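Local coordinates for probable branched-chain-amino-acid aminotransferase (Thermotoga maritima MSB8, PDB 3CSW), which probably transfers the amino group of leucine, isoleucine or valine to 2-oxoglutarate, using pyridoxal 5'-phosphate as cofactor, at residues A[172-176]-A[197-201]; A[204-208]-A[236-240]; A[125-130]-A[161-167]; A[65-70]-A[141-146]. One frame throughout, in Å; residues are numbered along the deposited sequence. Where two conformers were deposited one is given.

Contact 1. Residues A[172-176]-A[197-201]. With PLP (pyridoxal-5'-phosphate), chain E.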
loop_
_atom_site.group_PDB
_atom_site.type_symbol
_atom_site.label_atom_id
_atom_site.label_comp_id
_atom_site.label_asym_id
_atom_site.label_seq_id
_atom_site.Cartn_x
_atom_site.Cartn_y
_atom_site.Cartn_z
ATOM N N GLY A 172 1.528 -3.075 8.984
ATOM C CA GLY A 172 1.751 -3.886 10.170
ATOM C C GLY A 172 2.625 -3.255 11.241
ATOM O O GLY A 172 2.956 -3.914 12.228
ATOM N N GLN A 173 2.999 -1.986 11.055
ATOM C CA GLN A 173 3.666 -1.219 12.101
ATOM C C GLN A 173 2.648 -0.897 13.181
ATOM O O GLN A 173 1.479 -0.713 12.893
ATOM C CB GLN A 173 4.326 0.072 11.561
ATOM C CG GLN A 173 3.411 1.269 11.232
ATOM C CD GLN A 173 2.776 1.217 9.842
ATOM O OE1 GLN A 173 2.603 0.155 9.259
ATOM N NE2 GLN A 173 2.415 2.378 9.326
ATOM N N VAL A 174 3.103 -0.854 14.429
ATOM C CA VAL A 174 2.273 -0.393 15.527
ATOM C C VAL A 174 2.055 1.122 15.383
ATOM O O VAL A 174 3.014 1.908 15.228
ATOM C CB VAL A 174 2.927 -0.710 16.900
ATOM C CG1 VAL A 174 2.051 -0.225 18.030
ATOM C CG2 VAL A 174 3.215 -2.218 17.029
ATOM N N CYS A 175 0.799 1.538 15.406
ATOM C CA CYS A 175 0.497 2.971 15.441
ATOM C C CYS A 175 0.169 3.350 16.872
ATOM O O CYS A 175 1.006 3.921 17.587
ATOM C CB CYS A 175 -0.626 3.337 14.447
ATOM S SG CYS A 175 -0.019 3.316 12.734
ATOM N N GLU A 176 -1.050 3.034 17.299
ATOM C CA GLU A 176 -1.504 3.436 18.594
ATOM C C GLU A 176 -2.812 2.758 18.958
ATOM O O GLU A 176 -3.413 2.104 18.140
ATOM C CB GLU A 176 -1.697 4.961 18.595
ATOM C CG GLU A 176 -2.722 5.478 17.585
ATOM C CD GLU A 176 -2.504 6.933 17.203
ATOM O OE1 GLU A 176 -2.453 7.796 18.094
ATOM O OE2 GLU A 176 -2.392 7.220 15.998
ATOM N N SER A 197 5.330 7.058 11.891
ATOM C CA SER A 197 4.609 5.806 11.764
ATOM C C SER A 197 3.157 6.090 11.382
ATOM O O SER A 197 2.484 5.239 10.804
ATOM C CB SER A 197 4.650 5.025 13.071
ATOM O OG SER A 197 5.965 4.640 13.408
ATOM N N GLY A 198 2.698 7.299 11.694
ATOM C CA GLY A 198 1.392 7.777 11.273
ATOM C C GLY A 198 0.449 7.836 12.440
ATOM O O GLY A 198 -0.640 7.257 12.408
ATOM N N ILE A 199 0.859 8.559 13.468
ATOM C CA ILE A 199 0.144 8.566 14.730
ATOM C C ILE A 199 -0.157 9.977 15.218
ATOM O O ILE A 199 0.375 10.944 14.698
ATOM C CB ILE A 199 0.956 7.777 15.831
ATOM C CG1 ILE A 199 2.256 8.505 16.182
ATOM C CG2 ILE A 199 1.234 6.356 15.345
ATOM C CD1 ILE A 199 2.966 8.037 17.420
ATOM N N LEU A 200 -1.020 10.055 16.231
ATOM C CA LEU A 200 -1.296 11.278 16.972
ATOM C C LEU A 200 -0.190 11.514 18.020
ATOM O O LEU A 200 0.214 10.589 18.713
ATOM C CB LEU A 200 -2.625 11.123 17.666
ATOM C CG LEU A 200 -3.295 12.375 18.166
ATOM C CD1 LEU A 200 -3.669 13.266 17.013
ATOM C CD2 LEU A 200 -4.516 11.968 18.937
ATOM N N ASP A 201 0.313 12.745 18.090
ATOM C CA ASP A 201 1.362 13.138 19.050
ATOM C C ASP A 201 0.716 13.443 20.403
ATOM O O ASP A 201 0.490 14.596 20.764
ATOM C CB ASP A 201 2.186 14.350 18.547
ATOM C CG ASP A 201 1.307 15.521 18.075
ATOM O OD1 ASP A 201 0.151 15.290 17.627
ATOM O OD2 ASP A 201 1.775 16.677 18.143
HETATM N N1 PLP E . -4.284 8.287 20.112
HETATM C C2 PLP E . -5.590 8.607 19.753
HETATM C C2A PLP E . -6.138 7.991 18.503
HETATM C C3 PLP E . -6.350 9.481 20.561
HETATM O O3 PLP E . -7.668 9.744 20.273
HETATM C C4 PLP E . -5.772 10.028 21.732
HETATM C C4A PLP E . -6.579 10.910 22.645
HETATM O O4A PLP E . -7.338 10.402 23.491
HETATM C C5 PLP E . -4.453 9.684 22.077
HETATM C C6 PLP E . -3.723 8.824 21.254
HETATM C C5A PLP E . -3.867 10.052 23.421
HETATM O O4P PLP E . -3.371 11.383 23.395
HETATM P P PLP E . -3.238 12.297 24.739
HETATM O O1P PLP E . -2.969 13.763 24.344
HETATM O O2P PLP E . -2.098 11.788 25.575
HETATM O O3P PLP E . -4.565 12.144 25.470
HETATM O O HOH W 1 5.525 2.080 14.371
#
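E176 makes the tight end of this contact, its carboxylate pressed against the backbone at I199 and L200. L200 N lies 3.3 Å from E176 OE1 and 3.2 Å from E176 OE2, both oxygens being met on the syn side and somewhat out of the carboxylate plane, so that one N-H is shared in a bifurcated bond. OE1 of E176 also accepts the bond from the pyridine nitrogen, PLP N1, at 2.8 Å, and OE2 has a salt bridge to R134. With chi1 at 60°, CG of E176 sits between its own backbone N and carbonyl carbon, and the extended chain beyond carries the carboxylate between cofactor and loop. With an alanine here, PLP N1 and L200 N would probably lose their acceptor and R134 its charged mate. The strand presenting this glutamate has a classic beta bulge, C175 and E176 both facing L167, and a glutamate bound to the pyridine nitrogen is a hallmark of class IV aminotransferases. Nearby, L200 CD2 lies over a face of the cofactor ring, 3.5 Å from PLP C3, and I199 CG2 is 3.3 Å from C175 O. The other end is looser and partly open to solvent. There Q173 NE2 gives S197 O a 3.2 Å bond at 167°, lying in the carbonyl plane, and water 1 links V174 O (2.7 Å) to S197 OG, which also bonds S194.

Contact 2. Residues A[204-208]-A[236-240]. With PLP (pyridoxal-5'-phosphate), chain E.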
loop_
_atom_site.group_PDB
_atom_site.type_symbol
_atom_site.label_atom_id
_atom_site.label_comp_id
_atom_site.label_asym_id
_atom_site.label_seq_id
_atom_site.Cartn_x
_atom_site.Cartn_y
_atom_site.Cartn_z
ATOM N N THR A 204 0.343 13.019 26.733
ATOM C CA THR A 204 0.845 12.084 27.772
ATOM C C THR A 204 2.115 11.384 27.294
ATOM O O THR A 204 3.091 11.264 28.022
ATOM C CB THR A 204 -0.202 11.004 28.167
ATOM O OG1 THR A 204 -1.501 11.591 28.244
ATOM C CG2 THR A 204 0.151 10.335 29.523
ATOM N N ARG A 205 2.077 10.905 26.055
ATOM C CA ARG A 205 3.248 10.330 25.390
ATOM C C ARG A 205 4.484 11.240 25.480
ATOM O O ARG A 205 5.549 10.810 25.851
ATOM C CB ARG A 205 2.875 10.055 23.926
ATOM C CG ARG A 205 4.012 9.656 22.987
ATOM C CD ARG A 205 3.581 9.758 21.549
ATOM N NE ARG A 205 4.613 9.246 20.663
ATOM C CZ ARG A 205 5.634 9.970 20.209
ATOM N NH1 ARG A 205 5.763 11.253 20.541
ATOM N NH2 ARG A 205 6.520 9.405 19.406
ATOM N N GLU A 206 4.331 12.489 25.090
ATOM C CA GLU A 206 5.384 13.474 25.104
ATOM C C GLU A 206 5.995 13.599 26.498
ATOM O O GLU A 206 7.215 13.553 26.638
ATOM C CB GLU A 206 4.769 14.800 24.636
ATOM C CG GLU A 206 5.594 16.073 24.658
ATOM C CD GLU A 206 4.643 17.303 24.522
ATOM O OE1 GLU A 206 4.003 17.501 23.450
ATOM O OE2 GLU A 206 4.481 18.024 25.524
ATOM N N ASN A 207 5.139 13.742 27.515
ATOM C CA ASN A 207 5.563 13.838 28.913
ATOM C C ASN A 207 6.288 12.612 29.425
ATOM O O ASN A 207 7.258 12.739 30.190
ATOM C CB ASN A 207 4.373 14.149 29.821
ATOM C CG ASN A 207 4.051 15.635 29.863
ATOM O OD1 ASN A 207 4.861 16.446 30.318
ATOM N ND2 ASN A 207 2.860 15.991 29.430
ATOM N N VAL A 208 5.830 11.429 29.001
ATOM C CA VAL A 208 6.457 10.166 29.396
ATOM C C VAL A 208 7.855 10.042 28.784
ATOM O O VAL A 208 8.758 9.575 29.455
ATOM C CB VAL A 208 5.560 8.950 29.047
ATOM C CG1 VAL A 208 6.308 7.614 29.215
ATOM C CG2 VAL A 208 4.279 8.995 29.920
ATOM N N PHE A 236 2.805 -0.762 27.864
ATOM C CA PHE A 236 1.859 0.145 28.530
ATOM C C PHE A 236 1.272 1.166 27.551
ATOM O O PHE A 236 1.799 1.362 26.439
ATOM C CB PHE A 236 2.463 0.819 29.785
ATOM C CG PHE A 236 3.573 1.848 29.520
ATOM C CD1 PHE A 236 3.260 3.172 29.215
ATOM C CD2 PHE A 236 4.916 1.501 29.657
ATOM C CE1 PHE A 236 4.264 4.115 29.003
ATOM C CE2 PHE A 236 5.927 2.437 29.455
ATOM C CZ PHE A 236 5.594 3.753 29.120
ATOM N N LEU A 237 0.164 1.778 27.980
ATOM C CA LEU A 237 -0.544 2.794 27.229
ATOM C C LEU A 237 -0.447 4.133 27.934
ATOM O O LEU A 237 -0.257 4.194 29.152
ATOM C CB LEU A 237 -2.027 2.437 27.092
ATOM C CG LEU A 237 -2.402 1.037 26.623
ATOM C CD1 LEU A 237 -3.924 0.832 26.707
ATOM C CD2 LEU A 237 -1.844 0.768 25.211
ATOM N N THR A 238 -0.601 5.211 27.173
ATOM C CA THR A 238 -0.649 6.551 27.745
ATOM C C THR A 238 -1.849 7.322 27.178
ATOM O O THR A 238 -2.065 7.339 25.979
ATOM C CB THR A 238 0.680 7.343 27.465
ATOM O OG1 THR A 238 0.841 7.558 26.057
ATOM C CG2 THR A 238 1.897 6.594 27.993
ATOM N N HIS A 239 -2.627 7.958 28.041
ATOM C CA HIS A 239 -3.696 8.858 27.600
ATOM C C HIS A 239 -4.045 9.858 28.705
ATOM O O HIS A 239 -3.751 9.631 29.859
ATOM C CB HIS A 239 -4.939 8.085 27.093
ATOM C CG HIS A 239 -5.604 7.213 28.114
ATOM N ND1 HIS A 239 -6.778 7.571 28.756
ATOM C CD2 HIS A 239 -5.281 5.984 28.581
ATOM C CE1 HIS A 239 -7.138 6.602 29.579
ATOM N NE2 HIS A 239 -6.250 5.631 29.498
ATOM N N THR A 240 -4.677 10.963 28.333
ATOM C CA THR A 240 -4.938 12.068 29.242
ATOM C C THR A 240 -5.551 11.684 30.601
ATOM O O THR A 240 -5.030 12.073 31.662
ATOM C CB THR A 240 -5.836 13.166 28.563
ATOM O OG1 THR A 240 -5.065 13.913 27.605
ATOM C CG2 THR A 240 -6.368 14.130 29.586
HETATM N N1 PLP E . -4.284 8.287 20.112
HETATM C C2 PLP E . -5.590 8.607 19.753
HETATM C C2A PLP E . -6.138 7.991 18.503
HETATM C C3 PLP E . -6.350 9.481 20.561
HETATM O O3 PLP E . -7.668 9.744 20.273
HETATM C C4 PLP E . -5.772 10.028 21.732
HETATM C C4A PLP E . -6.579 10.910 22.645
HETATM O O4A PLP E . -7.338 10.402 23.491
HETATM C C5 PLP E . -4.453 9.684 22.077
HETATM C C6 PLP E . -3.723 8.824 21.254
HETATM C C5A PLP E . -3.867 10.052 23.421
HETATM O O4P PLP E . -3.371 11.383 23.395
HETATM P P PLP E . -3.238 12.297 24.739
HETATM O O1P PLP E . -2.969 13.763 24.344
HETATM O O2P PLP E . -2.098 11.788 25.575
HETATM O O3P PLP E . -4.565 12.144 25.470
HETATM O O HOH W 2 -0.434 9.789 24.847
#
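T204, from the helix, and T240, from the loop just after strand 234-239, grip the phosphate of the cofactor, and these polar bonds are the first kind of interaction here. T204 binds PLP O2P twice, through its N at 3.0 Å and its OG1 at 2.7 Å; chi1 of -40° turns OG1 to the side of the backbone N, which lets both donors aim at one oxygen. T240 repeats the pattern on PLP O3P, with its N at 3.1 Å and its OG1 at 2.8 Å. Because T204 lies in the first turn of helix 203-214, whose I203 N also bonds the cofactor, the helix start would be expected to favour the anionic group. A valine in place of T204 would probably leave O2P with one bond fewer and the phosphate freer to turn. Water forms the second kind: water 2 accepts from R205 N, bonds T238 OG1 at 2.8 Å and also meets PLP O2P, tying helix, strand and phosphate together. The third kind is apolar. T204 CG2 slides past T238 CB at 3.7 Å, while V208 CG1 meets the edge of the F236 ring, 3.9 Å from CZ. The N-to-C directions of helix 204-208 and strand 236-239 differ by 118°. That strand runs in a mixed sheet between strands 181-186 and 243-247, and F271 of helix 262-276 packs on T204 and V208.

Contact 3. Residues A[125-130]-A[161-167]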
loop_
_atom_site.group_PDB
_atom_site.type_symbol
_atom_site.label_atom_id
_atom_site.label_comp_id
_atom_site.label_asym_id
_atom_site.label_seq_id
_atom_site.Cartn_x
_atom_site.Cartn_y
_atom_site.Cartn_z
ATOM N N VAL A 125 -4.053 -3.867 32.355
ATOM C CA VAL A 125 -5.254 -4.027 31.537
ATOM C C VAL A 125 -4.985 -5.024 30.403
ATOM O O VAL A 125 -3.820 -5.398 30.148
ATOM C CB VAL A 125 -5.737 -2.658 30.955
ATOM C CG1 VAL A 125 -6.017 -1.645 32.081
ATOM C CG2 VAL A 125 -4.727 -2.083 29.921
ATOM N N GLU A 126 -6.081 -5.480 29.794
ATOM C CA GLU A 126 -6.073 -6.301 28.564
ATOM C C GLU A 126 -6.272 -5.397 27.353
ATOM O O GLU A 126 -7.115 -4.508 27.377
ATOM C CB GLU A 126 -7.225 -7.322 28.584
ATOM C CG GLU A 126 -7.549 -8.027 27.228
ATOM C CD GLU A 126 -6.594 -9.164 26.867
ATOM O OE1 GLU A 126 -6.076 -9.809 27.787
ATOM O OE2 GLU A 126 -6.396 -9.442 25.677
ATOM N N VAL A 127 -5.493 -5.620 26.295
ATOM C CA VAL A 127 -5.669 -4.930 25.017
ATOM C C VAL A 127 -5.656 -5.999 23.916
ATOM O O VAL A 127 -5.138 -7.120 24.105
ATOM C CB VAL A 127 -4.584 -3.840 24.729
ATOM C CG1 VAL A 127 -4.563 -2.810 25.815
ATOM C CG2 VAL A 127 -3.198 -4.448 24.593
ATOM N N LYS A 128 -6.231 -5.668 22.770
ATOM C CA LYS A 128 -6.229 -6.575 21.632
ATOM C C LYS A 128 -5.877 -5.833 20.360
ATOM O O LYS A 128 -6.159 -4.639 20.244
ATOM C CB LYS A 128 -7.605 -7.240 21.485
ATOM C CG LYS A 128 -7.914 -8.167 22.596
ATOM C CD LYS A 128 -9.295 -8.744 22.505
ATOM C CE LYS A 128 -9.587 -9.571 23.739
ATOM N NZ LYS A 128 -10.788 -10.403 23.515
ATOM N N ILE A 129 -5.272 -6.538 19.399
ATOM C CA ILE A 129 -5.034 -5.983 18.045
ATOM C C ILE A 129 -6.402 -5.691 17.386
ATOM O O ILE A 129 -7.279 -6.549 17.343
ATOM C CB ILE A 129 -4.169 -6.943 17.130
ATOM C CG1 ILE A 129 -2.805 -7.261 17.768
ATOM C CG2 ILE A 129 -3.910 -6.334 15.747
ATOM C CD1 ILE A 129 -1.957 -6.028 18.130
ATOM N N SER A 130 -6.584 -4.471 16.898
ATOM C CA SER A 130 -7.801 -4.064 16.188
ATOM C C SER A 130 -7.872 -4.682 14.772
ATOM O O SER A 130 -6.830 -4.953 14.146
ATOM C CB SER A 130 -7.779 -2.540 16.051
ATOM O OG SER A 130 -8.902 -2.026 15.387
ATOM N N ASP A 161 -14.257 -6.864 25.419
ATOM C CA ASP A 161 -13.605 -7.461 26.593
ATOM C C ASP A 161 -12.133 -7.086 26.652
ATOM O O ASP A 161 -11.251 -7.925 26.809
ATOM C CB ASP A 161 -13.839 -8.969 26.745
ATOM C CG ASP A 161 -13.504 -9.755 25.511
ATOM O OD1 ASP A 161 -13.181 -9.138 24.450
ATOM O OD2 ASP A 161 -13.595 -11.014 25.628
ATOM N N CYS A 162 -11.894 -5.786 26.532
ATOM C CA CYS A 162 -10.566 -5.230 26.674
ATOM C C CYS A 162 -10.685 -3.756 27.028
ATOM O O CYS A 162 -11.774 -3.178 27.049
ATOM C CB CYS A 162 -9.715 -5.489 25.410
ATOM S SG CYS A 162 -10.350 -4.759 23.911
ATOM N N TYR A 163 -9.552 -3.164 27.348
ATOM C CA TYR A 163 -9.481 -1.764 27.710
ATOM C C TYR A 163 -9.373 -0.825 26.499
ATOM O O TYR A 163 -9.993 0.216 26.451
ATOM C CB TYR A 163 -8.247 -1.595 28.594
ATOM C CG TYR A 163 -8.063 -0.232 29.158
ATOM C CD1 TYR A 163 -8.742 0.152 30.320
ATOM C CD2 TYR A 163 -7.167 0.665 28.586
ATOM C CE1 TYR A 163 -8.541 1.410 30.884
ATOM C CE2 TYR A 163 -6.965 1.937 29.141
ATOM C CZ TYR A 163 -7.659 2.305 30.280
ATOM O OH TYR A 163 -7.456 3.564 30.828
ATOM N N ASP A 164 -8.500 -1.165 25.567
ATOM C CA ASP A 164 -8.357 -0.443 24.307
ATOM C C ASP A 164 -7.922 -1.465 23.258
ATOM O O ASP A 164 -7.477 -2.552 23.600
ATOM C CB ASP A 164 -7.335 0.701 24.455
ATOM C CG ASP A 164 -7.441 1.761 23.346
ATOM O OD1 ASP A 164 -8.330 1.646 22.481
ATOM O OD2 ASP A 164 -6.627 2.718 23.332
ATOM N N VAL A 165 -8.106 -1.132 21.983
ATOM C CA VAL A 165 -7.628 -1.935 20.855
ATOM C C VAL A 165 -6.425 -1.215 20.202
ATOM O O VAL A 165 -6.359 0.007 20.192
ATOM C CB VAL A 165 -8.740 -2.227 19.811
ATOM C CG1 VAL A 165 -9.809 -3.163 20.410
ATOM C CG2 VAL A 165 -9.367 -0.927 19.250
ATOM N N ILE A 166 -5.462 -1.993 19.697
ATOM C CA ILE A 166 -4.261 -1.469 19.060
ATOM C C ILE A 166 -4.419 -1.439 17.523
ATOM O O ILE A 166 -4.572 -2.479 16.878
ATOM C CB ILE A 166 -3.027 -2.315 19.470
ATOM C CG1 ILE A 166 -2.964 -2.493 21.008
ATOM C CG2 ILE A 166 -1.753 -1.742 18.911
ATOM C CD1 ILE A 166 -3.092 -1.240 21.868
ATOM N N LEU A 167 -4.422 -0.229 16.965
ATOM C CA LEU A 167 -4.441 -0.021 15.520
ATOM C C LEU A 167 -3.022 -0.101 14.968
ATOM O O LEU A 167 -2.114 0.595 15.446
ATOM C CB LEU A 167 -5.070 1.326 15.126
ATOM C CG LEU A 167 -6.575 1.567 15.290
ATOM C CD1 LEU A 167 -6.893 1.922 16.731
ATOM C CD2 LEU A 167 -7.119 2.622 14.300
#
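K128 O is gripped by two groups of the adjoining strand: I166 N donates to it at 2.8 Å, tilted from the carbonyl plane, and V165 CA makes a CA-H...O contact at 3.1 Å. Two more sound backbone bonds mark the parallel pairing, Y163 N to E126 O at 2.8 Å with a nearly straight 174° N-H...O angle, and S130 N to I166 O at 2.8 Å. In between, K128 N reaches D164 O only weakly, at 3.5 Å. At the solvent edge K128 stretches its extended chain to D161, and NZ forms a salt bridge with OD1 at 2.9 Å, coming from above the carboxylate plane. Apolar contacts run alongside the backbone bonds. V125 CG1 sits over one face of the Y163 ring, 4.0 Å from its centroid, in a CH-pi contact; CG of Y163, anti to the backbone N (chi1 -175°), swings the ring beside V125 and points its OH at H239 NE2, to which it is hydrogen-bonded. Farther along, V127 CG2 rests against I166 CG1 at 4.1 Å. The two strands belong to a beta-alpha-beta crossover whose helix, 150-156, packs through A155 on S130 and V165. The opposite face, with V127 and D164, lies against strand 234-239. Within the sheet, strand 249-250 follows beyond 125-129, and strand 174-177 lies beyond 164-168.

Contact 4. Residues A[65-70]-A[141-146]. With PLP (pyridoxal-5'-phosphate), chain E.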
loop_
_atom_site.group_PDB
_atom_site.type_symbol
_atom_site.label_atom_id
_atom_site.label_comp_id
_atom_site.label_asym_id
_atom_site.label_seq_id
_atom_site.Cartn_x
_atom_site.Cartn_y
_atom_site.Cartn_z
ATOM N N ARG A 65 -4.260 23.448 15.366
ATOM C CA ARG A 65 -3.697 22.655 14.291
ATOM C C ARG A 65 -4.744 21.771 13.602
ATOM O O ARG A 65 -4.740 21.673 12.377
ATOM C CB ARG A 65 -2.528 21.803 14.810
ATOM C CG ARG A 65 -1.860 20.977 13.741
ATOM C CD ARG A 65 -0.794 20.092 14.326
ATOM N NE ARG A 65 -1.389 19.032 15.133
ATOM C CZ ARG A 65 -0.707 18.191 15.898
ATOM N NH1 ARG A 65 0.615 18.266 15.965
ATOM N NH2 ARG A 65 -1.359 17.277 16.601
ATOM N N SER A 66 -5.623 21.124 14.373
ATOM C CA SER A 66 -6.729 20.353 13.804
ATOM C C SER A 66 -7.668 21.278 13.023
ATOM O O SER A 66 -8.167 20.901 11.956
ATOM C CB SER A 66 -7.521 19.600 14.874
ATOM O OG SER A 66 -6.846 18.429 15.329
ATOM N N ALA A 67 -7.899 22.480 13.555
ATOM C CA ALA A 67 -8.761 23.464 12.916
ATOM C C ALA A 67 -8.162 23.950 11.598
ATOM O O ALA A 67 -8.903 24.243 10.660
ATOM C CB ALA A 67 -9.033 24.647 13.855
ATOM N N ASP A 68 -6.834 24.022 11.525
ATOM C CA ASP A 68 -6.141 24.492 10.313
ATOM C C ASP A 68 -6.237 23.535 9.136
ATOM O O ASP A 68 -6.239 23.985 7.991
ATOM C CB ASP A 68 -4.678 24.821 10.605
ATOM C CG ASP A 68 -4.521 26.098 11.429
ATOM O OD1 ASP A 68 -5.456 26.936 11.439
ATOM O OD2 ASP A 68 -3.461 26.257 12.076
ATOM N N PHE A 69 -6.346 22.228 9.391
ATOM C CA PHE A 69 -6.642 21.298 8.293
ATOM C C PHE A 69 -7.979 21.688 7.576
ATOM O O PHE A 69 -8.379 20.995 6.636
ATOM C CB PHE A 69 -6.675 19.823 8.748
ATOM C CG PHE A 69 -5.331 19.283 9.248
ATOM C CD1 PHE A 69 -4.200 19.283 8.425
ATOM C CD2 PHE A 69 -5.207 18.739 10.536
ATOM C CE1 PHE A 69 -2.946 18.765 8.897
ATOM C CE2 PHE A 69 -3.972 18.230 11.020
ATOM C CZ PHE A 69 -2.843 18.238 10.201
ATOM N N PHE A 70 -8.650 22.775 8.007
ATOM C CA PHE A 70 -9.894 23.282 7.377
ATOM C C PHE A 70 -9.925 24.792 7.119
ATOM O O PHE A 70 -10.975 25.329 6.743
ATOM C CB PHE A 70 -11.100 22.998 8.271
ATOM C CG PHE A 70 -11.330 21.558 8.536
ATOM C CD1 PHE A 70 -10.611 20.904 9.520
ATOM C CD2 PHE A 70 -12.280 20.852 7.818
ATOM C CE1 PHE A 70 -10.820 19.571 9.769
ATOM C CE2 PHE A 70 -12.500 19.510 8.068
ATOM C CZ PHE A 70 -11.768 18.869 9.043
ATOM N N PRO A 141 -4.779 13.215 7.390
ATOM C CA PRO A 141 -3.708 13.419 8.340
ATOM C C PRO A 141 -3.993 12.729 9.661
ATOM O O PRO A 141 -5.056 12.919 10.245
ATOM C CB PRO A 141 -3.655 14.945 8.535
ATOM C CG PRO A 141 -4.497 15.534 7.463
ATOM C CD PRO A 141 -5.444 14.477 6.995
ATOM N N PRO A 142 -3.060 11.894 10.129
ATOM C CA PRO A 142 -3.212 11.211 11.402
ATOM C C PRO A 142 -3.450 12.144 12.594
ATOM O O PRO A 142 -4.132 11.750 13.540
ATOM C CB PRO A 142 -1.879 10.495 11.569
ATOM C CG PRO A 142 -1.349 10.355 10.210
ATOM C CD PRO A 142 -1.812 11.521 9.445
ATOM N N ALA A 143 -2.895 13.358 12.548
ATOM C CA ALA A 143 -3.052 14.331 13.630
ATOM C C ALA A 143 -4.375 15.104 13.595
ATOM O O ALA A 143 -4.607 15.929 14.469
ATOM C CB ALA A 143 -1.856 15.325 13.649
ATOM N N LEU A 144 -5.236 14.875 12.603
ATOM C CA LEU A 144 -6.580 15.497 12.620
ATOM C C LEU A 144 -7.495 14.789 13.654
ATOM O O LEU A 144 -7.974 13.677 13.411
ATOM C CB LEU A 144 -7.222 15.500 11.217
ATOM C CG LEU A 144 -8.690 15.955 11.087
ATOM C CD1 LEU A 144 -8.907 17.389 11.633
ATOM C CD2 LEU A 144 -9.174 15.834 9.652
ATOM N N LYS A 145 -7.734 15.435 14.795
ATOM C CA LYS A 145 -8.632 14.901 15.822
ATOM C C LYS A 145 -10.020 15.415 15.529
ATOM O O LYS A 145 -10.362 16.545 15.923
ATOM C CB LYS A 145 -8.255 15.362 17.218
ATOM C CG LYS A 145 -7.198 14.588 17.905
ATOM C CD LYS A 145 -6.928 15.169 19.303
ATOM C CE LYS A 145 -7.819 14.580 20.356
ATOM N NZ LYS A 145 -7.147 13.418 21.019
ATOM N N ILE A 146 -10.790 14.588 14.815
ATOM C CA ILE A 146 -12.137 14.900 14.369
ATOM C C ILE A 146 -13.069 13.744 14.829
ATOM O O ILE A 146 -12.659 12.580 14.860
ATOM C CB ILE A 146 -12.177 15.246 12.857
ATOM C CG1 ILE A 146 -13.524 15.901 12.505
ATOM C CG2 ILE A 146 -11.877 14.004 11.968
ATOM C CD1 ILE A 146 -13.521 16.704 11.241
HETATM N N1 PLP E . -4.284 8.287 20.112
HETATM C C2 PLP E . -5.590 8.607 19.753
HETATM C C2A PLP E . -6.138 7.991 18.503
HETATM C C3 PLP E . -6.350 9.481 20.561
HETATM O O3 PLP E . -7.668 9.744 20.273
HETATM C C4 PLP E . -5.772 10.028 21.732
HETATM C C4A PLP E . -6.579 10.910 22.645
HETATM O O4A PLP E . -7.338 10.402 23.491
HETATM C C5 PLP E . -4.453 9.684 22.077
HETATM C C6 PLP E . -3.723 8.824 21.254
HETATM C C5A PLP E . -3.867 10.052 23.421
HETATM O O4P PLP E . -3.371 11.383 23.395
HETATM P P PLP E . -3.238 12.297 24.739
HETATM O O1P PLP E . -2.969 13.763 24.344
HETATM O O2P PLP E . -2.098 11.788 25.575
HETATM O O3P PLP E . -4.565 12.144 25.470
HETATM O O HOH W 3 -4.129 18.192 15.832
#
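F69, just past the end of helix 56-68, lays one ring face against P141, which opens a type I beta turn running to L144. P141 CG stands 4.0 Å from the ring centroid and 16° off its normal, a CH-pi contact displaced toward the rim. F70 touches the same loop differently: L144 CD1 comes to its ring edge, 3.4 Å from CE1, and I146 CD1 approaches CZ at 3.5 Å. The polar part of this first shell centres on S66, whose OG accepts K145 N at 3.2 Å over a fairly straight 165° path. Beside it, water 3 donates to S66 OG and to A143 O (2.7 Å) and accepts from R65 NE (2.9 Å), filling the step between helix and turn. R65 also spreads one face of its guanidinium over A143 CB, 3.6 Å from NH2, and the same NH2 forms a salt bridge with D201 in the loop that leads to helix 203-214. Farther out, R149 NH1 bonds the carbonyl oxygens of P141 and L144 and so fixes the turn from within the chain. V42 lies against S66 and F70, while L154 and T150 of the third subunit cover P141, L144 and I146. K145, by similarity the lysine that carries the cofactor, is held at its backbone by S66 OG and by Y43. Its side chain is bent at chi3 (88°) and again at chi4, and NZ stops 3.0 Å from PLP C4A, with no covalent link in this structure.

Contacts 4 and 3 interleave along the chain, segments 65-70 and 141-146 alternating with 125-130 and 161-167; contact 1 follows, then contact 2. Three of them meet at the cofactor: contacts 1, 2 and 4 have centres 14 to 20 Å apart and all touch PLP, at the pyridine nitrogen, the phosphate and the C4A side respectively. Contact 3 does not touch it, but strand 164-168 pairs with strand 174-177 of contact 1 in one mixed sheet, and Y163 bonds H239 of contact 2. D201 and R65 join contacts 1 and 4. Contacts 3 and 4 do not touch, their centres about 25 Å apart. The cofactor site is thus assembled from parts distant in sequence.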